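Local coordinates for protein oxidized polyvinyl alcohol hydrolase (Sphingopyxis, PDB 3WLA) that hydrolyses beta-diketones such as 4,6-nonanedione, and oxidized polyvinyl alcohol in the second step of polyvinyl alcohol degradation, at residues V36-K41 with K74-G79; A59-L64 with D93-A98; S69-K74 with N291-N296. One frame throughout, in Å; residues are numbered along the deposited sequence.

Contact 1 of 3, residues V36-K41 with K74-G79; sequences VVVPPK and KLAEHG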
# COMPACT_ATOMS: atom_id res chain seq x y z
N VAL A 36 -13.78 -7.41 -2.56
CA VAL A 36 -15.07 -6.75 -2.42
C VAL A 36 -15.14 -5.53 -3.33
O VAL A 36 -14.27 -4.68 -3.31
CB VAL A 36 -15.29 -6.40 -0.93
CG1 VAL A 36 -16.61 -5.72 -0.70
CG2 VAL A 36 -15.24 -7.68 -0.09
N VAL A 37 -16.19 -5.46 -4.15
CA VAL A 37 -16.38 -4.35 -5.10
C VAL A 37 -17.49 -3.41 -4.60
O VAL A 37 -18.59 -3.88 -4.26
CB VAL A 37 -16.77 -4.90 -6.51
CG1 VAL A 37 -17.09 -3.72 -7.50
CG2 VAL A 37 -15.59 -5.71 -7.07
N VAL A 38 -17.17 -2.13 -4.47
CA VAL A 38 -18.17 -1.11 -4.02
C VAL A 38 -18.15 -0.05 -5.10
O VAL A 38 -17.36 0.88 -5.06
CB VAL A 38 -17.78 -0.46 -2.66
CG1 VAL A 38 -18.96 0.39 -2.13
CG2 VAL A 38 -17.43 -1.55 -1.63
N PRO A 39 -19.02 -0.18 -6.13
CA PRO A 39 -19.00 0.83 -7.20
C PRO A 39 -19.57 2.18 -6.81
O PRO A 39 -20.33 2.30 -5.87
CB PRO A 39 -19.80 0.16 -8.31
CG PRO A 39 -20.89 -0.52 -7.56
CD PRO A 39 -20.13 -1.12 -6.31
N PRO A 40 -19.18 3.24 -7.52
CA PRO A 40 -19.69 4.60 -7.23
C PRO A 40 -21.11 4.66 -7.84
O PRO A 40 -21.44 3.81 -8.69
CB PRO A 40 -18.71 5.48 -7.98
CG PRO A 40 -18.39 4.63 -9.19
CD PRO A 40 -18.21 3.25 -8.64
N LYS A 41 -21.96 5.60 -7.43
CA LYS A 41 -23.30 5.67 -8.05
C LYS A 41 -23.25 6.01 -9.56
O LYS A 41 -24.08 5.53 -10.31
CB LYS A 41 -24.23 6.65 -7.30
CG LYS A 41 -23.73 8.08 -7.05
CD LYS A 41 -24.83 8.93 -6.31
CE LYS A 41 -24.25 10.10 -5.46
NZ LYS A 41 -23.68 9.67 -4.10
N LYS A 74 -16.87 4.47 2.06
CA LYS A 74 -17.46 5.80 1.97
C LYS A 74 -16.96 6.57 0.72
O LYS A 74 -17.68 7.42 0.18
CB LYS A 74 -17.15 6.57 3.25
CG LYS A 74 -17.70 7.99 3.37
CD LYS A 74 -19.19 8.03 3.59
CE LYS A 74 -19.65 9.49 3.82
NZ LYS A 74 -18.75 10.18 4.80
N LEU A 75 -15.76 6.23 0.26
CA LEU A 75 -15.22 6.91 -0.90
C LEU A 75 -16.11 6.67 -2.15
O LEU A 75 -16.11 7.48 -3.07
CB LEU A 75 -13.79 6.49 -1.17
CG LEU A 75 -12.64 7.10 -0.36
CD1 LEU A 75 -12.79 8.61 -0.35
CD2 LEU A 75 -12.59 6.55 1.02
N ALA A 76 -16.85 5.57 -2.19
CA ALA A 76 -17.73 5.32 -3.31
C ALA A 76 -18.84 6.39 -3.37
O ALA A 76 -19.42 6.59 -4.41
CB ALA A 76 -18.35 3.96 -3.20
N GLU A 77 -19.13 7.05 -2.25
CA GLU A 77 -20.14 8.10 -2.24
C GLU A 77 -19.62 9.37 -2.94
O GLU A 77 -20.42 10.25 -3.28
CB GLU A 77 -20.54 8.42 -0.80
CG GLU A 77 -21.39 7.38 -0.18
CD GLU A 77 -21.72 7.64 1.30
OE1 GLU A 77 -21.63 8.80 1.78
OE2 GLU A 77 -22.10 6.66 1.99
N HIS A 78 -18.32 9.42 -3.20
CA HIS A 78 -17.68 10.57 -3.81
C HIS A 78 -17.12 10.30 -5.21
O HIS A 78 -16.23 11.02 -5.69
CB HIS A 78 -16.58 11.09 -2.90
CG HIS A 78 -17.05 11.49 -1.54
ND1 HIS A 78 -17.54 12.75 -1.28
CD2 HIS A 78 -17.20 10.79 -0.40
CE1 HIS A 78 -17.98 12.80 -0.03
NE2 HIS A 78 -17.79 11.61 0.53
N GLY A 79 -17.61 9.25 -5.84
CA GLY A 79 -17.22 8.95 -7.19
C GLY A 79 -16.14 7.95 -7.43
O GLY A 79 -15.80 7.67 -8.57
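Ala76 meets the end of strand 31-38 with a single methyl, and most of the contact is apolar. Its CB lies 3.8 Å from Val38 CG1, the branch set anti to the backbone N (chi1 -170°), and the same CB also packs against the carbonyl oxygens of Val38 and Pro39. Further along, the ring of Pro40 rests on backbone: Pro40 CB comes within 3.6 Å of Gly79 C, touching its carbonyl group. Gly79 has backbone angles that by themselves call for glycine. Met81 of strand 81-85 also touches Pro40.

The polar interactions are slight. Pro40 CA approaches Ala76 O at 3.5 Å in a CA-H...O contact with an angle of 143° at the hydrogen. At the exposed edge the long chain of Lys41 reaches across, and a bend at chi4 (-79°) turns NZ toward Glu77 O, giving a weak hydrogen bond of 3.4 Å. The carboxylate of Glu77 does not join in, since OE1 stays 6.3 Å from Lys41 NZ.

Pro39 and Pro40 have no N-H to donate, and the two segments accordingly meet mostly by packing of carbon on carbon and on carbonyl groups, with only weak polar help.

Contact 2 of 3, residues A59-L64 with D93-A98; sequences ATNWNL and DPNLGA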
# COMPACT_ATOMS: atom_id res chain seq x y z
N ALA A 59 -10.19 -7.20 9.40
CA ALA A 59 -10.86 -7.92 8.29
C ALA A 59 -11.08 -6.93 7.15
O ALA A 59 -11.31 -5.74 7.43
CB ALA A 59 -12.28 -8.41 8.76
N THR A 60 -11.11 -7.43 5.91
CA THR A 60 -11.38 -6.58 4.75
C THR A 60 -12.69 -5.80 4.91
O THR A 60 -12.76 -4.57 4.61
CB THR A 60 -11.39 -7.40 3.45
OG1 THR A 60 -10.05 -7.82 3.18
CG2 THR A 60 -11.95 -6.58 2.19
N ASN A 61 -13.73 -6.46 5.41
CA ASN A 61 -14.99 -5.76 5.59
C ASN A 61 -14.92 -4.64 6.66
O ASN A 61 -15.65 -3.67 6.56
CB ASN A 61 -16.12 -6.73 5.90
CG ASN A 61 -16.67 -7.37 4.65
OD1 ASN A 61 -16.42 -6.92 3.53
ND2 ASN A 61 -17.46 -8.43 4.84
N TRP A 62 -14.07 -4.80 7.67
CA TRP A 62 -13.92 -3.73 8.65
C TRP A 62 -13.34 -2.51 7.96
O TRP A 62 -13.84 -1.42 8.16
CB TRP A 62 -12.98 -4.09 9.78
CG TRP A 62 -13.37 -5.31 10.55
CD1 TRP A 62 -14.48 -6.10 10.35
CD2 TRP A 62 -12.61 -5.92 11.59
NE1 TRP A 62 -14.44 -7.17 11.21
CE2 TRP A 62 -13.30 -7.09 11.98
CE3 TRP A 62 -11.40 -5.60 12.23
CZ2 TRP A 62 -12.83 -7.93 12.99
CZ3 TRP A 62 -10.92 -6.44 13.26
CH2 TRP A 62 -11.64 -7.59 13.62
N ASN A 63 -12.27 -2.69 7.20
CA ASN A 63 -11.64 -1.59 6.52
C ASN A 63 -12.66 -0.84 5.63
O ASN A 63 -12.59 0.37 5.51
CB ASN A 63 -10.48 -2.14 5.70
CG ASN A 63 -9.80 -1.11 4.85
OD1 ASN A 63 -10.30 -0.78 3.76
ND2 ASN A 63 -8.65 -0.60 5.31
N LEU A 64 -13.58 -1.56 5.02
CA LEU A 64 -14.59 -0.96 4.16
C LEU A 64 -15.75 -0.34 4.91
O LEU A 64 -16.30 0.70 4.47
CB LEU A 64 -15.21 -2.01 3.23
CG LEU A 64 -14.31 -2.51 2.12
CD1 LEU A 64 -15.02 -3.62 1.31
CD2 LEU A 64 -14.01 -1.33 1.22
N ASP A 93 -12.40 -15.28 3.05
CA ASP A 93 -13.35 -14.78 4.05
C ASP A 93 -13.09 -13.26 4.32
O ASP A 93 -12.10 -12.91 4.95
CB ASP A 93 -13.13 -15.54 5.36
CG ASP A 93 -14.18 -15.19 6.41
OD1 ASP A 93 -14.87 -14.15 6.31
OD2 ASP A 93 -14.33 -15.95 7.36
N PRO A 94 -14.00 -12.36 3.90
CA PRO A 94 -13.78 -10.92 4.13
C PRO A 94 -14.01 -10.44 5.53
O PRO A 94 -13.71 -9.30 5.88
CB PRO A 94 -14.71 -10.24 3.13
CG PRO A 94 -15.93 -11.22 3.10
CD PRO A 94 -15.29 -12.62 3.22
N ASN A 95 -14.59 -11.33 6.34
CA ASN A 95 -14.85 -11.05 7.74
C ASN A 95 -13.77 -11.60 8.68
O ASN A 95 -13.86 -11.44 9.89
CB ASN A 95 -16.24 -11.63 8.09
CG ASN A 95 -17.33 -10.86 7.37
OD1 ASN A 95 -17.35 -9.64 7.47
ND2 ASN A 95 -18.19 -11.53 6.63
N LEU A 96 -12.76 -12.26 8.13
CA LEU A 96 -11.70 -12.79 8.95
C LEU A 96 -10.69 -11.65 9.24
O LEU A 96 -10.12 -11.07 8.32
CB LEU A 96 -10.95 -13.92 8.24
CG LEU A 96 -9.81 -14.38 9.17
CD1 LEU A 96 -10.41 -15.30 10.29
CD2 LEU A 96 -8.77 -15.10 8.37
N GLY A 97 -10.47 -11.43 10.52
CA GLY A 97 -9.58 -10.38 11.01
C GLY A 97 -8.11 -10.81 11.03
O GLY A 97 -7.29 -10.37 10.21
N ALA A 98 -7.76 -11.68 11.96
CA ALA A 98 -6.38 -12.11 12.04
C ALA A 98 -6.19 -13.58 11.60
O ALA A 98 -5.66 -13.83 10.52
CB ALA A 98 -5.85 -11.87 13.47
O HOH W 1 -10.50 -10.69 5.80
O HOH W 2 -15.51 -10.22 11.53
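A type I beta turn, Asp93 to Leu96, docks on the first turn of helix 60-65, and Ala59 at the N-cap position touches it directly. Ala59 CB sits 3.3 Å from Pro94 O, while Ala59 CA makes a CA-H...O contact with Leu96 O at 3.2 Å.

Pro94 O also receives Asn61 N, at 2.9 Å and nearly straight (170°). The Asn61 side chain lies beside the Pro94 ring, pointing the same way. Its CG stands anti to the carbonyl carbon (chi1 -82°), on the side of the backbone N; from there Asn61 ND2 donates to Asn95 OD1 at 2.9 Å. The acceptor lies close to the Asn61 amide plane, but the donor stands well above the Asn95 carbonyl plane, the two amides being 62° apart. An alanine in place of Asn61 would probably leave Asn95 OD1 without this donor and open a gap beside the Pro94 ring.

Water 1 joins the main chains, donating to Asp93 O and Leu96 O and weakly accepting from Thr60 N; water 2 links Trp62 NE1 to Asn95 O. Asn95 N binds Asp93 OD1 at 2.8 Å, and the whole is an Asx turn within a type I turn whose Pro94 carbonyl accepts an N-H from the first turn of a helix.

Contact 3 of 3, residues S69-K74 with N291-N296; sequences SGNNAK and NTDAFN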
# COMPACT_ATOMS: atom_id res chain seq x y z
N SER A 69 -11.75 1.20 11.51
CA SER A 69 -10.80 0.57 10.61
C SER A 69 -10.67 1.30 9.28
O SER A 69 -10.03 0.80 8.36
CB SER A 69 -11.20 -0.89 10.39
OG SER A 69 -10.98 -1.61 11.62
N GLY A 70 -11.30 2.48 9.17
CA GLY A 70 -11.13 3.26 7.95
C GLY A 70 -12.38 3.70 7.21
O GLY A 70 -12.37 4.72 6.57
N ASN A 71 -13.43 2.90 7.25
CA ASN A 71 -14.69 3.24 6.54
C ASN A 71 -14.39 3.62 5.08
O ASN A 71 -14.93 4.63 4.53
CB ASN A 71 -15.39 4.38 7.31
CG ASN A 71 -16.85 4.61 6.88
OD1 ASN A 71 -17.56 3.66 6.51
ND2 ASN A 71 -17.29 5.88 6.91
N ASN A 72 -13.56 2.80 4.43
CA ASN A 72 -13.15 3.08 3.06
C ASN A 72 -14.28 2.99 2.02
O ASN A 72 -14.18 3.61 0.97
CB ASN A 72 -11.96 2.22 2.67
CG ASN A 72 -10.66 2.79 3.20
OD1 ASN A 72 -10.16 3.77 2.65
ND2 ASN A 72 -10.12 2.21 4.28
N ALA A 73 -15.36 2.27 2.31
CA ALA A 73 -16.45 2.19 1.35
C ALA A 73 -17.07 3.57 1.11
O ALA A 73 -17.75 3.81 0.12
CB ALA A 73 -17.58 1.19 1.84
N LYS A 74 -16.87 4.47 2.06
CA LYS A 74 -17.46 5.80 1.97
C LYS A 74 -16.96 6.57 0.72
O LYS A 74 -17.68 7.42 0.18
CB LYS A 74 -17.15 6.57 3.25
CG LYS A 74 -17.70 7.99 3.37
CD LYS A 74 -19.19 8.03 3.59
CE LYS A 74 -19.65 9.49 3.82
NZ LYS A 74 -18.75 10.18 4.80
N ASN A 291 -10.48 12.83 12.12
CA ASN A 291 -11.16 13.29 10.90
C ASN A 291 -11.04 12.27 9.79
O ASN A 291 -10.72 12.59 8.62
CB ASN A 291 -10.57 14.63 10.47
CG ASN A 291 -10.90 15.71 11.47
OD1 ASN A 291 -12.04 15.78 11.94
ND2 ASN A 291 -9.92 16.54 11.83
N THR A 292 -11.30 11.02 10.15
CA THR A 292 -11.07 9.92 9.21
C THR A 292 -11.63 10.08 7.83
O THR A 292 -10.90 9.98 6.82
CB THR A 292 -11.55 8.57 9.82
OG1 THR A 292 -10.78 8.31 11.00
CG2 THR A 292 -11.35 7.42 8.82
N ASP A 293 -12.93 10.32 7.77
CA ASP A 293 -13.60 10.42 6.50
C ASP A 293 -13.02 11.56 5.68
O ASP A 293 -12.76 11.42 4.50
CB ASP A 293 -15.10 10.61 6.72
CG ASP A 293 -15.82 9.29 7.12
OD1 ASP A 293 -15.23 8.20 7.05
OD2 ASP A 293 -16.99 9.35 7.50
N ALA A 294 -12.79 12.69 6.33
CA ALA A 294 -12.27 13.85 5.64
C ALA A 294 -10.85 13.59 5.12
O ALA A 294 -10.52 13.97 4.01
CB ALA A 294 -12.28 15.05 6.57
N PHE A 295 -10.02 12.94 5.95
CA PHE A 295 -8.66 12.64 5.55
C PHE A 295 -8.63 11.71 4.33
O PHE A 295 -7.89 11.97 3.33
CB PHE A 295 -7.88 11.97 6.68
CG PHE A 295 -6.51 11.55 6.26
CD1 PHE A 295 -5.52 12.51 6.04
CD2 PHE A 295 -6.25 10.23 5.90
CE1 PHE A 295 -4.28 12.16 5.46
CE2 PHE A 295 -5.03 9.87 5.32
CZ PHE A 295 -4.04 10.81 5.09
N ASN A 296 -9.41 10.63 4.40
CA ASN A 296 -9.44 9.69 3.30
C ASN A 296 -9.82 10.40 1.98
O ASN A 296 -9.19 10.18 0.96
CB ASN A 296 -10.46 8.58 3.53
CG ASN A 296 -10.07 7.61 4.67
OD1 ASN A 296 -8.92 7.50 5.07
ND2 ASN A 296 -11.06 6.91 5.17
O HOH W 3 -14.05 7.27 4.66
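This is a polar contact, direct and through one water, between the chain that follows helix 60-65 and the first turn of helix 292-304, two parts of the alpha/beta-hydrolase fold more than 200 residues apart in sequence. Asp293, partly exposed, accepts from two side chains of 69-74. Asn71 ND2 donates to Asp293 OD1 at 3.1 Å with an angle of 158°, meeting the oxygen on its syn side and about in the plane of its own amide. Asn71 CB points toward the helix, and CG stands anti to the backbone N (chi1 -167°). The other oxygen, Asp293 OD2, forms a weak salt bridge of 3.3 Å with Lys74 NZ, whose side chain crosses that of Asp293 at about a right angle.

Deeper in, Asn296 ND2 reaches Gly70 O at 2.9 Å, a weak bond with an angle of only 123°. Its OD1 is taken by Trp287 NE1, which fixes which end of the amide faces Gly70. Thr292 CG2 packs on the same carbonyl oxygen at 3.7 Å. Water 3 fills the middle, donating to Asn71 O and Asp293 OD1 and accepting from Asn296 ND2.

Asp293 OD1 thus has two donors and OD2 a cation, an environment likely to favour the ionised carboxylate. The helix is joined to the 69-74 chain by directional polar bonds, with little apolar packing between them.

How the contacts relate
Contacts 1 and 3 hold the chain between helix 60-65 and strand 81-85, and contact 2 holds the start of that helix. All are partly buried, but contact 1 has exposed ends (Lys41, Glu77) and lies farthest from the chain centre, about 19 Å between centres against about 16 Å for the others; contact 3 has no exposed touching residue. Contact 1 is largely apolar, contact 3 uses amides, a carboxylate and water, and contact 2 mixes backbone carbonyls, an amide-amide bond and two waters. Val36 packs on Leu64, Asn61 and Pro94; probable backbone hydrogen bonds from Asn72 and Ala73 to Asn63 and Leu64 join contacts 2 and 3. Lys74 lies in the ranges of contacts 1 and 3 but touches across only contact 3.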